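Long-range contacts in penicillin binding protein 2X (Streptococcus thermophilus, PDB 5U47), which probably cross-links peptides between adjacent glycan strands of septal cell-wall peptidoglycan, using an active-site serine that beta-lactams acylate: residues Y317-I323 and S355-M361; D368-S372 and I403-S407; N41-E45 and R142-N146; F149-F153 and T220-A224. The protein carries 1 engineered substitution. All blocks are in the same frame, centred on the assembly; numbering follows the deposited sequence.

Interaction 1: residues Y317-I323 and S355-M361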
loop_
_atom_site.group_PDB
_atom_site.type_symbol
_atom_site.label_atom_id
_atom_site.label_comp_id
_atom_site.label_asym_id
_atom_site.label_seq_id
_atom_site.Cartn_x
_atom_site.Cartn_y
_atom_site.Cartn_z
ATOM N N TYR A 317 16.561 14.149 35.455
ATOM C CA TYR A 317 16.928 12.789 35.832
ATOM C C TYR A 317 18.357 12.540 35.367
ATOM O O TYR A 317 18.908 13.324 34.593
ATOM C CB TYR A 317 15.973 11.769 35.181
ATOM C CG TYR A 317 16.151 11.651 33.679
ATOM C CD1 TYR A 317 15.510 12.523 32.809
ATOM C CD2 TYR A 317 16.981 10.674 33.135
ATOM C CE1 TYR A 317 15.688 12.425 31.444
ATOM C CE2 TYR A 317 17.163 10.566 31.768
ATOM C CZ TYR A 317 16.524 11.445 30.930
ATOM O OH TYR A 317 16.710 11.334 29.567
ATOM N N SER A 318 18.947 11.443 35.831
ATOM C CA SER A 318 20.291 11.070 35.428
ATOM C C SER A 318 20.258 9.741 34.672
ATOM O O SER A 318 19.564 8.812 35.073
ATOM C CB SER A 318 21.199 10.938 36.649
ATOM O OG SER A 318 22.500 10.581 36.236
ATOM N N ASN A 319 21.022 9.656 33.583
ATOM C CA ASN A 319 21.128 8.417 32.811
ATOM C C ASN A 319 22.424 7.676 33.154
ATOM O O ASN A 319 22.759 6.685 32.500
ATOM C CB ASN A 319 21.084 8.718 31.304
ATOM C CG ASN A 319 22.273 9.542 30.825
ATOM O OD1 ASN A 319 23.117 9.972 31.619
ATOM N ND2 ASN A 319 22.344 9.765 29.515
ATOM N N ALA A 320 23.120 8.138 34.197
ATOM C CA ALA A 320 24.432 7.603 34.560
ATOM C C ALA A 320 24.468 6.133 34.952
ATOM O O ALA A 320 25.457 5.445 34.673
ATOM C CB ALA A 320 25.044 8.448 35.677
ATOM N N ASN A 321 23.417 5.657 35.610
ATOM C CA ASN A 321 23.360 4.264 36.051
ATOM C C ASN A 321 22.355 3.448 35.267
ATOM O O ASN A 321 22.136 2.273 35.568
ATOM C CB ASN A 321 23.015 4.212 37.543
ATOM C CG ASN A 321 24.110 4.790 38.416
ATOM O OD1 ASN A 321 23.837 5.514 39.367
ATOM N ND2 ASN A 321 25.356 4.484 38.089
ATOM N N GLY A 322 21.767 4.056 34.240
ATOM C CA GLY A 322 20.736 3.382 33.478
ATOM C C GLY A 322 19.525 3.169 34.358
ATOM O O GLY A 322 19.347 3.858 35.363
ATOM N N ILE A 323 18.702 2.202 33.986
ATOM C CA ILE A 323 17.511 1.877 34.745
ATOM C C ILE A 323 17.259 0.392 34.585
ATOM O O ILE A 323 17.444 -0.162 33.501
ATOM C CB ILE A 323 16.288 2.733 34.329
ATOM C CG1 ILE A 323 15.104 2.451 35.258
ATOM C CG2 ILE A 323 15.891 2.493 32.877
ATOM C CD1 ILE A 323 13.963 3.429 35.100
ATOM N N SER A 355 16.978 9.522 24.740
ATOM C CA SER A 355 17.364 8.788 25.937
ATOM C C SER A 355 16.368 7.678 26.268
ATOM O O SER A 355 15.228 7.963 26.625
ATOM C CB SER A 355 17.461 9.744 27.130
ATOM O OG SER A 355 17.681 9.043 28.352
ATOM N N ASN A 356 16.801 6.422 26.139
ATOM C CA ASN A 356 15.973 5.263 26.515
ATOM C C ASN A 356 15.598 5.292 28.002
ATOM O O ASN A 356 14.493 4.887 28.381
ATOM C CB ASN A 356 16.702 3.944 26.256
ATOM C CG ASN A 356 16.802 3.595 24.798
ATOM O OD1 ASN A 356 16.164 4.199 23.932
ATOM N ND2 ASN A 356 17.588 2.582 24.518
ATOM N N VAL A 357 16.526 5.754 28.836
ATOM C CA VAL A 357 16.310 5.844 30.282
ATOM C C VAL A 357 15.194 6.836 30.600
ATOM O O VAL A 357 14.270 6.525 31.365
ATOM C CB VAL A 357 17.608 6.252 31.016
ATOM C CG1 VAL A 357 17.344 6.525 32.483
ATOM C CG2 VAL A 357 18.684 5.178 30.852
ATOM N N GLY A 358 15.280 8.022 30.006
ATOM C CA GLY A 358 14.281 9.061 30.214
ATOM C C GLY A 358 12.904 8.597 29.779
ATOM O O GLY A 358 11.908 8.841 30.461
ATOM N N MET A 359 12.847 7.894 28.658
ATOM C CA MET A 359 11.557 7.417 28.150
ATOM C C MET A 359 11.033 6.273 29.021
ATOM O O MET A 359 9.857 6.234 29.356
ATOM C CB MET A 359 11.659 7.027 26.677
ATOM C CG MET A 359 11.977 8.177 25.726
ATOM S SD MET A 359 11.109 9.750 25.961
ATOM C CE MET A 359 12.151 10.643 27.096
ATOM N N THR A 360 11.915 5.370 29.425
ATOM C CA THR A 360 11.509 4.290 30.317
ATOM C C THR A 360 10.952 4.872 31.631
ATOM O O THR A 360 9.954 4.388 32.141
ATOM C CB THR A 360 12.668 3.343 30.584
ATOM O OG1 THR A 360 13.113 2.800 29.338
ATOM C CG2 THR A 360 12.243 2.214 31.528
ATOM N N MET A 361 11.580 5.925 32.150
ATOM C CA MET A 361 11.067 6.588 33.353
ATOM C C MET A 361 9.644 7.125 33.128
ATOM O O MET A 361 8.787 7.000 34.010
ATOM C CB MET A 361 12.009 7.710 33.818
ATOM C CG MET A 361 13.257 7.201 34.516
ATOM S SD MET A 361 14.512 8.479 34.746
ATOM C CE MET A 361 15.648 7.665 35.866
#
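The phenol ring of Tyr-317 lies against the first turn of helix 356-366, with Ser-355 OG at its edge near the ring plane and Gly-358 CA, Met-361 SD and Val-357 CG1 approaching it obliquely. Phe-347 stacks on the same ring from outside the two segments. Gly-358 has no side chain to stand in between, which allows Tyr-317 CZ to come within 3.4 Å of Gly-358 CA. Near Tyr-317 CB, CG and CD2, Met-361 makes a Met-aromatic contact, its SD 4.3 Å from the Tyr-317 ring centroid and 42° off the normal. At the other end of the side chain, Tyr-317 OH donates to Ser-355 OG over 2.8 Å. That serine is the N-cap of the helix: OG, turned anti to its own backbone N (chi1 173°), also accepts from Gly-358 N at 3.1 Å, and Asp-332 is its third partner.

Val-357 points its two methyls different ways. CG1 is 4.1 Å from Tyr-317 CE2, whereas CG2 rests 3.8 Å from Gly-322 CA. Ile-323 meets the next turn of the helix: its CG2 touches Thr-360 CG2 at 3.9 Å, and its CD1 packs on Met-361 CG. Thr-360 OG1 turns back to donate to Asn-356 O, which the threonine's backbone N reaches from the opposite face of the carbonyl. Asn-356, next after the N-cap serine, is hydrogen-bonded to Lys-298, consistent with the SxN motif beside the SxxK helix in the active site of penicillin-binding transpeptidases.

Interaction 2: residues D368-S372 and I403-S407; sequences DKVWS and IAQSS
Trp-371 reaches from helix 368-377 to segment 403-407, where Ile-403 and Ser-406 receive its indole. CB already points toward that segment, and CG, anti to the backbone N (chi1 175°), turns the CD1-NE1 side of the indole to Ile-403 and Ser-406. CD1 packs against Ile-403 CG2 at 3.7 Å and lies 3.3 Å from Ile-403 O, which sits at the ring edge in its plane. One atom on, NE1 donates to Ser-406 OG at 2.7 Å, with an N-H...O angle of 150° and the oxygen 17° out of the ring plane. Ser-406 OG in turn donates to a backbone carbonyl one turn earlier, that of Ile-403, so the hydroxyl relays the indole N-H to it. The contact thus joins two helices of the helical part of the transpeptidase domain, with Leu-301 and Ala-304 of helix 297-308 also touching the Trp-371 side chain. Still further out, CZ2 comes within 4.0 Å of Ser-406 O and close to Ser-407 CA. Beside the ring, Ile-403 CG2 also touches the carboxylate of Asp-368, 3.9 Å from OD1. That oxygen is close to Glu-363 OE2, and the like charges would probably favour protonation of one of the two. Ser-407 OG and Ser-407 N both donate to Ala-404 O.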
loop_
_atom_site.group_PDB
_atom_site.type_symbol
_atom_site.label_atom_id
_atom_site.label_comp_id
_atom_site.label_asym_id
_atom_site.label_seq_id
_atom_site.Cartn_x
_atom_site.Cartn_y
_atom_site.Cartn_z
ATOM N N ASP A 368 2.531 0.448 33.501
ATOM C CA ASP A 368 2.354 -0.565 32.449
ATOM C C ASP A 368 0.950 -0.642 31.883
ATOM O O ASP A 368 0.776 -0.690 30.677
ATOM C CB ASP A 368 2.737 -1.964 32.957
ATOM C CG ASP A 368 4.249 -2.179 33.044
ATOM O OD1 ASP A 368 5.032 -1.223 32.826
ATOM O OD2 ASP A 368 4.652 -3.328 33.327
ATOM N N LYS A 369 -0.044 -0.675 32.759
ATOM C CA LYS A 369 -1.443 -0.782 32.334
ATOM C C LYS A 369 -1.844 0.367 31.398
ATOM O O LYS A 369 -2.442 0.135 30.320
ATOM C CB LYS A 369 -2.346 -0.817 33.567
ATOM C CG LYS A 369 -3.832 -0.718 33.314
ATOM C CD LYS A 369 -4.567 -0.687 34.645
ATOM C CE LYS A 369 -6.018 -0.265 34.493
ATOM N NZ LYS A 369 -6.745 -1.094 33.501
ATOM N N VAL A 370 -1.516 1.590 31.813
ATOM C CA VAL A 370 -1.822 2.788 31.031
ATOM C C VAL A 370 -1.076 2.774 29.686
ATOM O O VAL A 370 -1.695 2.913 28.627
ATOM C CB VAL A 370 -1.506 4.077 31.832
ATOM C CG1 VAL A 370 -1.594 5.311 30.938
ATOM C CG2 VAL A 370 -2.470 4.218 33.019
ATOM N N TRP A 371 0.241 2.590 29.722
ATOM C CA TRP A 371 1.022 2.540 28.484
ATOM C C TRP A 371 0.510 1.453 27.530
ATOM O O TRP A 371 0.347 1.700 26.323
ATOM C CB TRP A 371 2.520 2.367 28.774
ATOM C CG TRP A 371 3.397 2.194 27.537
ATOM C CD1 TRP A 371 4.305 1.198 27.311
ATOM C CD2 TRP A 371 3.409 3.017 26.354
ATOM N NE1 TRP A 371 4.891 1.355 26.065
ATOM C CE2 TRP A 371 4.358 2.464 25.464
ATOM C CE3 TRP A 371 2.706 4.166 25.962
ATOM C CZ2 TRP A 371 4.623 3.024 24.210
ATOM C CZ3 TRP A 371 2.962 4.713 24.719
ATOM C CH2 TRP A 371 3.916 4.148 23.857
ATOM N N SER A 372 0.242 0.268 28.058
ATOM C CA SER A 372 -0.228 -0.834 27.236
ATOM C C SER A 372 -1.591 -0.496 26.557
ATOM O O SER A 372 -1.855 -0.897 25.398
ATOM C CB SER A 372 -0.307 -2.116 28.068
ATOM O OG SER A 372 -0.866 -3.180 27.307
ATOM N N ILE A 403 6.869 -4.492 27.826
ATOM C CA ILE A 403 6.061 -3.265 27.927
ATOM C C ILE A 403 6.967 -2.053 28.206
ATOM O O ILE A 403 6.784 -0.994 27.602
ATOM C CB ILE A 403 4.941 -3.383 28.973
ATOM C CG1 ILE A 403 3.913 -4.429 28.532
ATOM C CG2 ILE A 403 4.219 -2.046 29.140
ATOM C CD1 ILE A 403 2.863 -4.730 29.587
ATOM N N ALA A 404 7.960 -2.215 29.083
ATOM C CA ALA A 404 8.912 -1.127 29.358
ATOM C C ALA A 404 9.772 -0.833 28.120
ATOM O O ALA A 404 9.967 0.314 27.741
ATOM C CB ALA A 404 9.804 -1.470 30.540
ATOM N N GLN A 405 10.299 -1.882 27.507
ATOM C CA GLN A 405 11.144 -1.732 26.321
ATOM C C GLN A 405 10.397 -1.094 25.164
ATOM O O GLN A 405 10.990 -0.363 24.384
ATOM C CB GLN A 405 11.683 -3.089 25.873
ATOM C CG GLN A 405 12.734 -3.691 26.804
ATOM C CD GLN A 405 13.064 -5.134 26.460
ATOM O OE1 GLN A 405 12.206 -5.892 25.970
ATOM N NE2 GLN A 405 14.288 -5.533 26.737
ATOM N N SER A 406 9.100 -1.393 25.048
ATOM C CA SER A 406 8.278 -0.843 23.972
ATOM C C SER A 406 8.252 0.687 23.989
ATOM O O SER A 406 7.969 1.300 22.947
ATOM C CB SER A 406 6.836 -1.396 24.013
ATOM O OG SER A 406 6.128 -0.908 25.141
ATOM N N SER A 407 8.575 1.287 25.147
ATOM C CA SER A 407 8.613 2.748 25.287
ATOM C C SER A 407 9.678 3.373 24.373
ATOM O O SER A 407 9.582 4.553 24.040
ATOM C CB SER A 407 8.843 3.174 26.742
ATOM O OG SER A 407 10.175 2.914 27.153
#

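Interaction 3: residues N41-E45 and R142-N146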
loop_
_atom_site.group_PDB
_atom_site.type_symbol
_atom_site.label_atom_id
_atom_site.label_comp_id
_atom_site.label_asym_id
_atom_site.label_seq_id
_atom_site.Cartn_x
_atom_site.Cartn_y
_atom_site.Cartn_z
ATOM N N ASN A 41 -2.011 9.617 -14.615
ATOM C CA ASN A 41 -0.782 9.153 -15.279
ATOM C C ASN A 41 -0.788 7.641 -15.222
ATOM O O ASN A 41 -0.992 7.063 -14.149
ATOM C CB ASN A 41 0.463 9.711 -14.595
ATOM C CG ASN A 41 0.568 11.208 -14.745
ATOM O OD1 ASN A 41 0.199 11.951 -13.847
ATOM N ND2 ASN A 41 1.018 11.661 -15.911
ATOM N N VAL A 42 -0.554 7.008 -16.362
ATOM C CA VAL A 42 -0.607 5.539 -16.459
ATOM C C VAL A 42 0.545 4.872 -15.708
ATOM O O VAL A 42 1.716 5.245 -15.904
ATOM C CB VAL A 42 -0.621 5.068 -17.929
ATOM C CG1 VAL A 42 -0.576 3.536 -18.027
ATOM C CG2 VAL A 42 -1.855 5.604 -18.650
ATOM N N LEU A 43 0.199 3.943 -14.811
ATOM C CA LEU A 43 1.190 3.157 -14.054
ATOM C C LEU A 43 1.272 1.714 -14.533
ATOM O O LEU A 43 2.364 1.120 -14.521
ATOM C CB LEU A 43 0.909 3.176 -12.551
ATOM C CG LEU A 43 0.753 4.547 -11.898
ATOM C CD1 LEU A 43 0.572 4.412 -10.388
ATOM C CD2 LEU A 43 1.924 5.472 -12.238
ATOM N N ALA A 44 0.121 1.154 -14.925
ATOM C CA ALA A 44 0.035 -0.196 -15.470
ATOM C C ALA A 44 -1.175 -0.282 -16.408
ATOM O O ALA A 44 -2.276 0.131 -16.043
ATOM C CB ALA A 44 -0.097 -1.252 -14.367
ATOM N N GLU A 45 -0.963 -0.816 -17.601
ATOM C CA GLU A 45 -2.037 -0.953 -18.559
ATOM C C GLU A 45 -1.786 -2.119 -19.487
ATOM O O GLU A 45 -0.634 -2.550 -19.680
ATOM C CB GLU A 45 -2.228 0.331 -19.386
ATOM C CG GLU A 45 -1.053 0.693 -20.294
ATOM C CD GLU A 45 -1.350 1.875 -21.238
ATOM O OE1 GLU A 45 -2.497 2.377 -21.278
ATOM O OE2 GLU A 45 -0.422 2.310 -21.945
ATOM N N ARG A 142 1.090 -6.961 -19.849
ATOM C CA ARG A 142 0.893 -5.832 -18.958
ATOM C C ARG A 142 2.113 -4.925 -19.095
ATOM O O ARG A 142 3.232 -5.394 -18.974
ATOM C CB ARG A 142 0.765 -6.342 -17.534
ATOM C CG ARG A 142 0.243 -5.348 -16.515
ATOM C CD ARG A 142 -1.233 -5.020 -16.750
ATOM N NE ARG A 142 -1.844 -4.437 -15.567
ATOM C CZ ARG A 142 -3.009 -3.789 -15.544
ATOM N NH1 ARG A 142 -3.745 -3.597 -16.660
ATOM N NH2 ARG A 142 -3.455 -3.331 -14.399
ATOM N N MET A 143 1.879 -3.642 -19.360
ATOM C CA MET A 143 2.944 -2.650 -19.543
ATOM C C MET A 143 3.037 -1.741 -18.302
ATOM O O MET A 143 2.011 -1.298 -17.793
ATOM C CB MET A 143 2.637 -1.811 -20.794
ATOM C CG MET A 143 3.601 -0.660 -21.042
ATOM S SD MET A 143 3.125 0.399 -22.417
ATOM C CE MET A 143 4.361 1.685 -22.223
ATOM N N TYR A 144 4.263 -1.449 -17.852
ATOM C CA TYR A 144 4.521 -0.614 -16.666
ATOM C C TYR A 144 5.435 0.502 -17.178
ATOM O O TYR A 144 6.665 0.399 -17.089
ATOM C CB TYR A 144 5.172 -1.453 -15.547
ATOM C CG TYR A 144 4.277 -2.553 -15.018
ATOM C CD1 TYR A 144 4.251 -3.811 -15.618
ATOM C CD2 TYR A 144 3.425 -2.325 -13.924
ATOM C CE1 TYR A 144 3.421 -4.818 -15.130
ATOM C CE2 TYR A 144 2.597 -3.321 -13.436
ATOM C CZ TYR A 144 2.599 -4.565 -14.038
ATOM O OH TYR A 144 1.743 -5.541 -13.556
ATOM N N PRO A 145 4.838 1.576 -17.717
ATOM C CA PRO A 145 5.594 2.617 -18.442
ATOM C C PRO A 145 6.677 3.360 -17.687
ATOM O O PRO A 145 7.612 3.878 -18.327
ATOM C CB PRO A 145 4.515 3.626 -18.854
ATOM C CG PRO A 145 3.214 2.926 -18.676
ATOM C CD PRO A 145 3.406 1.911 -17.621
ATOM N N ASN A 146 6.547 3.430 -16.360
ATOM C CA ASN A 146 7.507 4.149 -15.537
ATOM C C ASN A 146 8.736 3.327 -15.111
ATOM O O ASN A 146 9.603 3.854 -14.423
ATOM C CB ASN A 146 6.797 4.742 -14.322
ATOM C CG ASN A 146 5.709 5.717 -14.722
ATOM O OD1 ASN A 146 5.982 6.845 -15.117
ATOM N ND2 ASN A 146 4.479 5.279 -14.632
HETATM O O HOH W 1 4.764 2.189 -14.326
#
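Glu-45 and Met-143 form an antiparallel hydrogen-bonded pair, with Glu-45 N giving to Met-143 O at 3.0 Å and Met-143 N to Glu-45 O at 2.8 Å. Just before it, Leu-43 and Ala-44 form a classic beta bulge against Ile-35 of strand 35-36. Toward residues 144-146 there is no further strand pairing, and weaker links take over: Ala-44 CA makes a C-H...O contact of 3.2 Å with Met-143 O, a water bridges Leu-43 O to Asn-146 N, and Asn-146 ND2 gives a weak, bent bond (127°) to Val-42 O.

Ala-44 CB presses on the Tyr-144 ring, 3.5 Å from CE2, while the side chains of Val-42 and Pro-145 cross at about a right angle, CG1 to CG 3.9 Å. Arg-142 bends at chi2 (69°), bringing its guanidinium back along the partner strand; Ala-44 O and Glu-45 N lie over one face of it, offset toward the rim. Salt bridges to Glu-177 and Asp-46 fix the orientation of that group, and the hydroxyl of Tyr-144 is held by Ala-157 N.

The pair belongs to a mixed sheet to which strands 438-443 and 448-451, much later in the chain, also belong. Here strand 42-55 runs between strand 134-143 and the short strand 35-36, and Glu-177 comes from helix 175-179.

Interaction 4: residues F149-F153 and T220-A224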
loop_
_atom_site.group_PDB
_atom_site.type_symbol
_atom_site.label_atom_id
_atom_site.label_comp_id
_atom_site.label_asym_id
_atom_site.label_seq_id
_atom_site.Cartn_x
_atom_site.Cartn_y
_atom_site.Cartn_z
ATOM N N PHE A 149 9.622 2.163 -10.503
ATOM C CA PHE A 149 8.684 3.142 -9.973
ATOM C C PHE A 149 7.675 2.401 -9.117
ATOM O O PHE A 149 6.852 1.651 -9.643
ATOM C CB PHE A 149 7.992 3.814 -11.186
ATOM C CG PHE A 149 6.912 4.818 -10.850
ATOM C CD1 PHE A 149 5.649 4.407 -10.460
ATOM C CD2 PHE A 149 7.143 6.178 -11.012
ATOM C CE1 PHE A 149 4.654 5.334 -10.168
ATOM C CE2 PHE A 149 6.157 7.111 -10.745
ATOM C CZ PHE A 149 4.905 6.685 -10.336
ATOM N N ALA A 150 7.747 2.600 -7.798
ATOM C CA ALA A 150 6.841 1.932 -6.824
ATOM C C ALA A 150 6.591 0.493 -7.213
ATOM O O ALA A 150 5.463 -0.001 -7.140
ATOM C CB ALA A 150 5.534 2.673 -6.769
ATOM N N SER A 151 7.652 -0.196 -7.586
ATOM C CA SER A 151 7.500 -1.532 -8.153
ATOM C C SER A 151 6.873 -2.548 -7.221
ATOM O O SER A 151 5.901 -3.231 -7.596
ATOM C CB SER A 151 8.836 -2.025 -8.713
ATOM O OG SER A 151 9.210 -1.221 -9.817
ATOM N N GLU A 152 7.410 -2.652 -6.012
ATOM C CA GLU A 152 6.831 -3.570 -5.037
ATOM C C GLU A 152 5.375 -3.203 -4.687
ATOM O O GLU A 152 4.540 -4.079 -4.505
ATOM C CB GLU A 152 7.716 -3.692 -3.785
ATOM C CG GLU A 152 9.004 -4.474 -4.041
ATOM C CD GLU A 152 10.086 -3.736 -4.820
ATOM O OE1 GLU A 152 10.000 -2.484 -5.092
ATOM O OE2 GLU A 152 11.065 -4.436 -5.158
ATOM N N PHE A 153 5.078 -1.912 -4.623
ATOM C CA PHE A 153 3.698 -1.487 -4.355
ATOM C C PHE A 153 2.720 -1.942 -5.468
ATOM O O PHE A 153 1.657 -2.532 -5.180
ATOM C CB PHE A 153 3.668 0.014 -4.180
ATOM C CG PHE A 153 2.289 0.603 -4.182
ATOM C CD1 PHE A 153 1.489 0.538 -3.049
ATOM C CD2 PHE A 153 1.801 1.235 -5.317
ATOM C CE1 PHE A 153 0.219 1.100 -3.055
ATOM C CE2 PHE A 153 0.531 1.815 -5.327
ATOM C CZ PHE A 153 -0.255 1.740 -4.193
ATOM N N THR A 220 -4.717 5.358 -8.066
ATOM C CA THR A 220 -4.077 5.322 -6.779
ATOM C C THR A 220 -3.893 6.739 -6.257
ATOM O O THR A 220 -4.121 7.734 -6.978
ATOM C CB THR A 220 -2.714 4.611 -6.830
ATOM O OG1 THR A 220 -1.793 5.368 -7.623
ATOM C CG2 THR A 220 -2.863 3.221 -7.387
ATOM N N THR A 221 -3.484 6.832 -4.994
ATOM C CA THR A 221 -3.223 8.120 -4.357
ATOM C C THR A 221 -1.846 8.661 -4.705
ATOM O O THR A 221 -1.526 9.808 -4.380
ATOM C CB THR A 221 -3.302 7.979 -2.816
ATOM O OG1 THR A 221 -2.462 6.908 -2.408
ATOM C CG2 THR A 221 -4.714 7.697 -2.397
ATOM N N LEU A 222 -1.016 7.836 -5.347
ATOM C CA LEU A 222 0.352 8.242 -5.691
ATOM C C LEU A 222 0.415 9.446 -6.635
ATOM O O LEU A 222 -0.463 9.657 -7.441
ATOM C CB LEU A 222 1.139 7.105 -6.347
ATOM C CG LEU A 222 1.371 5.772 -5.641
ATOM C CD1 LEU A 222 2.212 4.886 -6.554
ATOM C CD2 LEU A 222 2.040 5.914 -4.288
ATOM N N SER A 223 1.456 10.250 -6.449
ATOM C CA SER A 223 1.786 11.364 -7.309
ATOM C C SER A 223 2.985 10.916 -8.111
ATOM O O SER A 223 4.089 10.785 -7.547
ATOM C CB SER A 223 2.171 12.563 -6.469
ATOM O OG SER A 223 2.743 13.586 -7.266
ATOM N N ALA A 224 2.793 10.645 -9.401
ATOM C CA ALA A 224 3.925 10.210 -10.228
ATOM C C ALA A 224 5.149 11.123 -10.170
ATOM O O ALA A 224 6.270 10.612 -10.032
ATOM C CB ALA A 224 3.502 9.919 -11.671
#
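The backbones stay 8.5 Å or more apart, the distance between the CA atoms of Phe-149 and Ala-224, and the segments meet through side chains. Ala-150, the N-cap of helix 151-154, has a positive phi (40°), and its methyl is directed at the loop that follows strand 217-220. Leu-222 lies among Ala-150, Phe-149 and Phe-153. Its CD1 touches Phe-153 CE2 at 3.7 Å and Ala-150 CB at 4.0 Å, with Phe-149 CE1 a little farther off; the leucine and Phe-153 side chains pass one another head to tail. Both phenylalanines hold CG anti to the backbone N (chi1 177° and 168°), which sends the two rings the same way, toward the loop. Phe-149 meets Ala-224 with its rim: Ala-224 CA lies in the ring plane, 3.7 Å from CZ, and CE2 is 3.6 Å from Ala-224 O. The edge of the Phe-153 ring meets Thr-220 CG2 at 4.2 Å.

Ser-223 caps helix 224-241, whose Gln-227 and Thr-228 touch Phe-149 and whose Glu-231 accepts from Ala-150 N. Leu-43 of strand 42-55 packs against Phe-149 and Thr-220, and Phe-153 touches Thr-261 of strand 258-264, in the central sheet of the transpeptidase domain.

In the fold
Following the chain from the N terminus, interaction 3 comes first, closing a loop of 96 residues within the N-terminal part. Interaction 4 then brings residues 149-153 back to the loop leading into helix 224-241. Interactions 1 and 2 follow in the transpeptidase domain, each closing about 30 residues. All four are in series; none nests in or crosses another. They fall into two touching pairs: Leu-43 of interaction 3 packs on Phe-149, Thr-220 and Leu-222 of interaction 4, joining the sheet of strands 42-55 and 134-143 to helix 151-154 and the loop before helix 224-241, while Thr-360 of interaction 1 meets Ser-407 of interaction 2. The centres of interactions 1 and 3 are about 52 Å apart.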